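PDB 6ILS: ribokinase from Arabidopsis thaliana, which catalyses the ATP- and magnesium-dependent phosphorylation of D-ribose at O5, giving D-ribose 5-phosphate for nucleotide and amino-acid synthesis or the pentose phosphate pathway. Local coordinates for the interface of chains A and B. Sequence-based numbering; all coordinates share one arbitrary frame. Chains: chain A/B, Ribokinase.

The three contacts sample one two-fold symmetric homodimer interface. In contact 1, at the two-fold axis, residues 15 and 67 meet their own equivalents and strand 33-39 meets B:His67 and B:His97. Contact 2, about 17 Å away between C-alpha centres, joins strand 28-30 to the partner's strand 108-113. Contact 3, about 20 Å from contact 1 and 14 Å from contact 2, sets A:Arg21, A:Asp105 and the end of strand 96-103 against B:Glu25, whose loop equivalent serves contact 2. Together they pack the subunits' beta-strand lids into the PfkB-family beta-clasp; their centres lie 19 to 30 Å from the catalytic base A:Asp259, so they probably serve assembly more than chemistry.

Contact 1: the interface of chains A and B. Residues chain A 15, 34-36, 66-67; chain B 15, 67, 97.
A:His67 and B:His67, equivalent residues at the starts of their helices 66-75, meet through their imidazole NE2 atoms close to the two-fold axis, in a small, mixed apolar and histidine patch that joins the two lids of the dimer. The NE2 atoms are 3.1 Å apart in a hydrogen bond bent to 142° at the hydrogen, in which one ring must donate and the other accept; which does so is not decided. The rings meet edge to face with their planes 58° apart, and NE2 of A:His67 lies in the plane of the B:His67 ring, at its edge. In both residues CG stands anti to the carbonyl carbon (chi1 -73° in B:His67), which directs each ring toward the other subunit.

B:Ile15 comes at A:His67 from the opposite direction, its CD1 3.6 Å from ring carbon CE1. With that CD1 turned to the histidine, the tip of A:Ile15, CD1, meets the CG2 branch of B:Ile15 at 3.9 Å. A:Thr36 crosses B:His67 at about a right angle. Farther along strand 33-39 of chain A, the backbone of A:Gly34 is approached by the ring of B:His97, CE1 lying 4.1 Å from the glycine O. On the threonine, the hydroxyl OG1 lies 3.5 Å from CE1 of B:His67.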
loop_
_atom_site.group_PDB
_atom_site.type_symbol
_atom_site.label_atom_id
_atom_site.label_comp_id
_atom_site.label_asym_id
_atom_site.label_seq_id
_atom_site.Cartn_x
_atom_site.Cartn_y
_atom_site.Cartn_z
ATOM N N ILE A 15 2.962 5.022 1.937
ATOM C CA ILE A 15 2.178 4.234 2.873
ATOM C C ILE A 15 2.598 4.547 4.304
ATOM O O ILE A 15 3.559 3.981 4.820
ATOM C CB ILE A 15 2.337 2.755 2.588
ATOM C CG1 ILE A 15 1.992 2.475 1.125
ATOM C CG2 ILE A 15 1.441 1.930 3.522
ATOM C CD1 ILE A 15 2.499 1.173 0.629
ATOM N N GLY A 34 -3.406 4.267 9.605
ATOM C CA GLY A 34 -2.604 4.174 8.404
ATOM C C GLY A 34 -3.296 4.868 7.259
ATOM O O GLY A 34 -4.522 4.918 7.201
ATOM N N GLN A 35 -2.514 5.433 6.352
ATOM C CA GLN A 35 -3.091 5.950 5.123
ATOM C C GLN A 35 -2.078 5.845 3.995
ATOM O O GLN A 35 -0.865 5.897 4.223
ATOM C CB GLN A 35 -3.572 7.392 5.297
ATOM C CG GLN A 35 -2.596 8.303 6.008
ATOM C CD GLN A 35 -3.153 9.705 6.221
ATOM O OE1 GLN A 35 -3.925 10.212 5.403
ATOM N NE2 GLN A 35 -2.765 10.334 7.327
ATOM N N THR A 36 -2.592 5.671 2.784
ATOM C CA THR A 36 -1.746 5.551 1.604
ATOM C C THR A 36 -2.046 6.711 0.660
ATOM O O THR A 36 -3.194 6.950 0.290
ATOM C CB THR A 36 -1.950 4.208 0.908
ATOM O OG1 THR A 36 -1.677 3.150 1.836
ATOM C CG2 THR A 36 -1.008 4.078 -0.275
ATOM N N ALA A 66 -2.939 -1.375 -7.768
ATOM C CA ALA A 66 -3.793 -0.398 -7.094
ATOM C C ALA A 66 -3.080 0.930 -6.841
ATOM O O ALA A 66 -3.692 1.987 -6.901
ATOM C CB ALA A 66 -4.303 -0.967 -5.772
ATOM N N HIS A 67 -1.790 0.865 -6.522
ATOM C CA HIS A 67 -1.038 2.091 -6.257
ATOM C C HIS A 67 -0.861 2.913 -7.531
ATOM O O HIS A 67 -0.787 4.129 -7.468
ATOM C CB HIS A 67 0.302 1.764 -5.621
ATOM C CG HIS A 67 0.165 1.160 -4.259
ATOM N ND1 HIS A 67 1.141 0.374 -3.686
ATOM C CD2 HIS A 67 -0.852 1.213 -3.366
ATOM C CE1 HIS A 67 0.728 -0.033 -2.496
ATOM N NE2 HIS A 67 -0.476 0.463 -2.278
ATOM N N ILE B 15 0.306 -5.615 1.596
ATOM C CA ILE B 15 1.468 -4.934 1.025
ATOM C C ILE B 15 2.759 -5.680 1.379
ATOM O O ILE B 15 3.308 -5.501 2.462
ATOM C CB ILE B 15 1.606 -3.488 1.523
ATOM C CG1 ILE B 15 0.268 -2.732 1.478
ATOM C CG2 ILE B 15 2.654 -2.751 0.694
ATOM C CD1 ILE B 15 -0.159 -2.356 0.117
ATOM N N HIS B 67 -7.350 0.642 -2.606
ATOM C CA HIS B 67 -7.286 -0.667 -1.939
ATOM C C HIS B 67 -8.671 -1.329 -1.882
ATOM O O HIS B 67 -8.803 -2.552 -2.053
ATOM C CB HIS B 67 -6.733 -0.524 -0.526
ATOM C CG HIS B 67 -5.261 -0.253 -0.466
ATOM N ND1 HIS B 67 -4.656 0.292 0.646
ATOM C CD2 HIS B 67 -4.270 -0.472 -1.364
ATOM C CE1 HIS B 67 -3.358 0.409 0.428
ATOM N NE2 HIS B 67 -3.095 -0.056 -0.779
ATOM N N HIS B 97 -5.390 -2.627 5.760
ATOM C CA HIS B 97 -4.253 -3.145 5.032
ATOM C C HIS B 97 -3.210 -3.681 5.995
ATOM O O HIS B 97 -3.246 -3.396 7.199
ATOM C CB HIS B 97 -3.657 -2.073 4.091
ATOM C CG HIS B 97 -3.475 -0.725 4.719
ATOM N ND1 HIS B 97 -4.531 0.113 5.003
ATOM C CD2 HIS B 97 -2.354 -0.043 5.060
ATOM C CE1 HIS B 97 -4.072 1.237 5.527
ATOM N NE2 HIS B 97 -2.752 1.171 5.564
#

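Contact 2: the interface of chains A and B. Residues chain A 23-24, 26-29; chain B 109-111.
A:Ile29 and B:Ile111 lie side by side and point the same way, one from strand 28-30 and the other from strand 108-113, which pair in parallel across the dimer. From CB of A:Ile29 the chain passes to CG1, which sits between the backbone N and the carbonyl carbon (chi1 60°). That turn brings CG1 to 3.8 Å from CG1 of B:Ile111, with the carbonyl oxygen of B:Ile110 also near it at 3.7 Å. The tip, CD1, continues along the partner: it is 3.8 Å from CG1 of B:Ile111 and 4.0 Å from its CD1. The CG1-CD1 arms thus lie alongside each other.

Next to this apolar pair, the backbone of A:Ile29 donates from N to O of B:Ile110 at 2.9 Å, nearly in line with the carbonyl bond (C=O...N angle 167°). A weak bond of 3.3 Å runs from B:Ile110 N to A:Glu27 O, so the other subunit meets both polar backbone groups of B:Ile110, the N-H only loosely. A:Thr28 lies beside B:Ile110 and points the same way, its OG1 3.8 Å from CB of the isoleucine. B:Ser109 and A:Pro23 adjoin at the end of the pairing. The site joins beta strands of the two subunits through both backbone and side chains, helping to hold the ribokinase homodimer together.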
loop_
_atom_site.group_PDB
_atom_site.type_symbol
_atom_site.label_atom_id
_atom_site.label_comp_id
_atom_site.label_asym_id
_atom_site.label_seq_id
_atom_site.Cartn_x
_atom_site.Cartn_y
_atom_site.Cartn_z
ATOM N N PRO A 23 8.079 -3.417 14.957
ATOM C CA PRO A 23 7.918 -4.843 15.263
ATOM C C PRO A 23 9.246 -5.590 15.378
ATOM O O PRO A 23 10.313 -4.980 15.280
ATOM C CB PRO A 23 7.112 -5.366 14.073
ATOM C CG PRO A 23 7.482 -4.464 12.961
ATOM C CD PRO A 23 7.684 -3.107 13.571
ATOM N N LYS A 24 9.162 -6.909 15.593
ATOM C CA LYS A 24 10.342 -7.812 15.706
ATOM C C LYS A 24 10.167 -8.970 14.727
ATOM O O LYS A 24 9.036 -9.274 14.396
ATOM C CB LYS A 24 10.493 -8.371 17.124
ATOM N N GLY A 26 8.936 -11.619 13.328
ATOM C CA GLY A 26 7.851 -12.555 13.665
ATOM C C GLY A 26 6.714 -11.811 14.323
ATOM O O GLY A 26 5.570 -12.223 14.162
ATOM N N GLU A 27 7.039 -10.742 15.047
ATOM C CA GLU A 27 6.036 -9.912 15.751
ATOM C C GLU A 27 5.050 -9.312 14.737
ATOM O O GLU A 27 5.491 -8.743 13.720
ATOM C CB GLU A 27 6.729 -8.819 16.573
ATOM C CG GLU A 27 5.922 -8.327 17.752
ATOM C CD GLU A 27 6.484 -7.192 18.601
ATOM O OE1 GLU A 27 7.278 -6.388 18.103
ATOM O OE2 GLU A 27 6.099 -7.110 19.767
ATOM N N THR A 28 3.766 -9.577 14.953
ATOM C CA THR A 28 2.674 -8.924 14.203
ATOM C C THR A 28 2.210 -7.836 15.165
ATOM O O THR A 28 2.008 -8.165 16.324
ATOM C CB THR A 28 1.528 -9.894 13.893
ATOM O OG1 THR A 28 1.886 -10.824 12.880
ATOM C CG2 THR A 28 0.280 -9.184 13.437
ATOM N N ILE A 29 2.269 -6.578 14.770
ATOM C CA ILE A 29 1.752 -5.483 15.576
ATOM C C ILE A 29 0.532 -4.862 14.907
ATOM O O ILE A 29 0.146 -5.253 13.798
ATOM C CB ILE A 29 2.807 -4.383 15.817
ATOM C CG1 ILE A 29 3.284 -3.792 14.488
ATOM C CG2 ILE A 29 3.980 -4.923 16.629
ATOM C CD1 ILE A 29 4.143 -2.561 14.654
ATOM N N SER B 109 7.594 -10.066 9.348
ATOM C CA SER B 109 7.158 -9.084 10.305
ATOM C C SER B 109 5.971 -8.337 9.701
ATOM O O SER B 109 6.018 -7.924 8.537
ATOM C CB SER B 109 8.301 -8.138 10.666
ATOM O OG SER B 109 7.838 -7.105 11.497
ATOM N N ILE B 110 4.904 -8.177 10.482
ATOM C CA ILE B 110 3.666 -7.631 9.939
ATOM C C ILE B 110 3.107 -6.469 10.756
ATOM O O ILE B 110 3.055 -6.534 11.983
ATOM C CB ILE B 110 2.591 -8.737 9.814
ATOM C CG1 ILE B 110 3.055 -9.794 8.809
ATOM C CG2 ILE B 110 1.238 -8.146 9.395
ATOM C CD1 ILE B 110 2.008 -10.799 8.416
ATOM N N ILE B 111 2.727 -5.398 10.057
ATOM C CA ILE B 111 1.961 -4.294 10.637
ATOM C C ILE B 111 0.555 -4.290 10.041
ATOM O O ILE B 111 0.393 -4.204 8.818
ATOM C CB ILE B 111 2.620 -2.928 10.383
ATOM C CG1 ILE B 111 4.075 -2.928 10.855
ATOM C CG2 ILE B 111 1.836 -1.818 11.064
ATOM C CD1 ILE B 111 4.734 -1.564 10.796
#

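Contact 3: the interface of chains A and B. Residues chain A 21, 103, 105; chain B 25.
This peripheral, charged part of the ribokinase homodimer interface brings loop residues and a strand end of a PfkB-family carbohydrate kinase against a loop of the partner and adds an ionic link between the subunits. A:Arg21 and B:Glu25 form a salt bridge, with the guanidinium NH2 3.4 Å from the carboxylate oxygen OE2. That spacing is long, and the same oxygen is 3.7 Å from NH1, so the carboxylate approaches the two terminal nitrogens through one oxygen. The guanidinium and carboxylate planes are turned 73° apart, an attitude that does not allow the parallel, two-pronged pairing common to arginine and glutamate.

A:Arg21 starts with CG set anti to the backbone N (chi1 -169°) and then bends at chi3, -111°, which turns the guanidinium toward the glutamate. B:Glu25 is extended beyond CG and crosses the arginine obliquely. Its other oxygen, OE1, faces A:Asp105 from 4.2 Å, measured to OD2. This proximity of two acids may raise their pKa values somewhat, whereas the nearby arginine would offset the effect at the glutamate. A:Gln103, at the end of strand 96-103, adds a looser contact, its amide NE2 being 4.3 Å from CB of B:Glu25.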
loop_
_atom_site.group_PDB
_atom_site.type_symbol
_atom_site.label_atom_id
_atom_site.label_comp_id
_atom_site.label_asym_id
_atom_site.label_seq_id
_atom_site.Cartn_x
_atom_site.Cartn_y
_atom_site.Cartn_z
ATOM N N ARG A 21 5.670 1.335 18.526
ATOM C CA ARG A 21 7.056 0.934 18.349
ATOM C C ARG A 21 7.164 0.004 17.136
ATOM O O ARG A 21 6.162 -0.561 16.698
ATOM C CB ARG A 21 7.567 0.254 19.625
ATOM C CG ARG A 21 9.067 0.016 19.678
ATOM C CD ARG A 21 9.549 -0.156 21.114
ATOM N NE ARG A 21 10.375 0.965 21.565
ATOM C CZ ARG A 21 11.705 0.958 21.576
ATOM N NH1 ARG A 21 12.372 2.021 22.004
ATOM N NH2 ARG A 21 12.371 -0.111 21.161
ATOM N N GLN A 103 6.671 6.648 14.432
ATOM C CA GLN A 103 6.683 5.943 15.704
ATOM C C GLN A 103 6.269 6.842 16.866
ATOM O O GLN A 103 6.324 8.069 16.766
ATOM C CB GLN A 103 8.066 5.349 15.956
ATOM C CG GLN A 103 8.115 3.835 15.868
ATOM C CD GLN A 103 9.452 3.284 16.307
ATOM O OE1 GLN A 103 9.582 2.734 17.402
ATOM N NE2 GLN A 103 10.462 3.434 15.454
ATOM N N ASP A 105 7.475 8.260 19.334
ATOM C CA ASP A 105 8.590 8.930 20.004
ATOM C C ASP A 105 9.174 10.005 19.091
ATOM O O ASP A 105 9.926 10.875 19.535
ATOM C CB ASP A 105 9.681 7.931 20.431
ATOM C CG ASP A 105 10.295 7.177 19.263
ATOM O OD1 ASP A 105 9.540 6.654 18.419
ATOM O OD2 ASP A 105 11.539 7.088 19.200
ATOM N N GLU B 25 15.341 2.167 13.981
ATOM C CA GLU B 25 14.771 3.477 14.289
ATOM C C GLU B 25 15.566 4.622 13.668
ATOM O O GLU B 25 16.756 4.773 13.930
ATOM C CB GLU B 25 14.693 3.670 15.803
ATOM C CG GLU B 25 14.692 2.366 16.581
ATOM C CD GLU B 25 14.161 2.531 17.988
ATOM O OE1 GLU B 25 13.948 3.689 18.410
ATOM O OE2 GLU B 25 13.962 1.504 18.673
#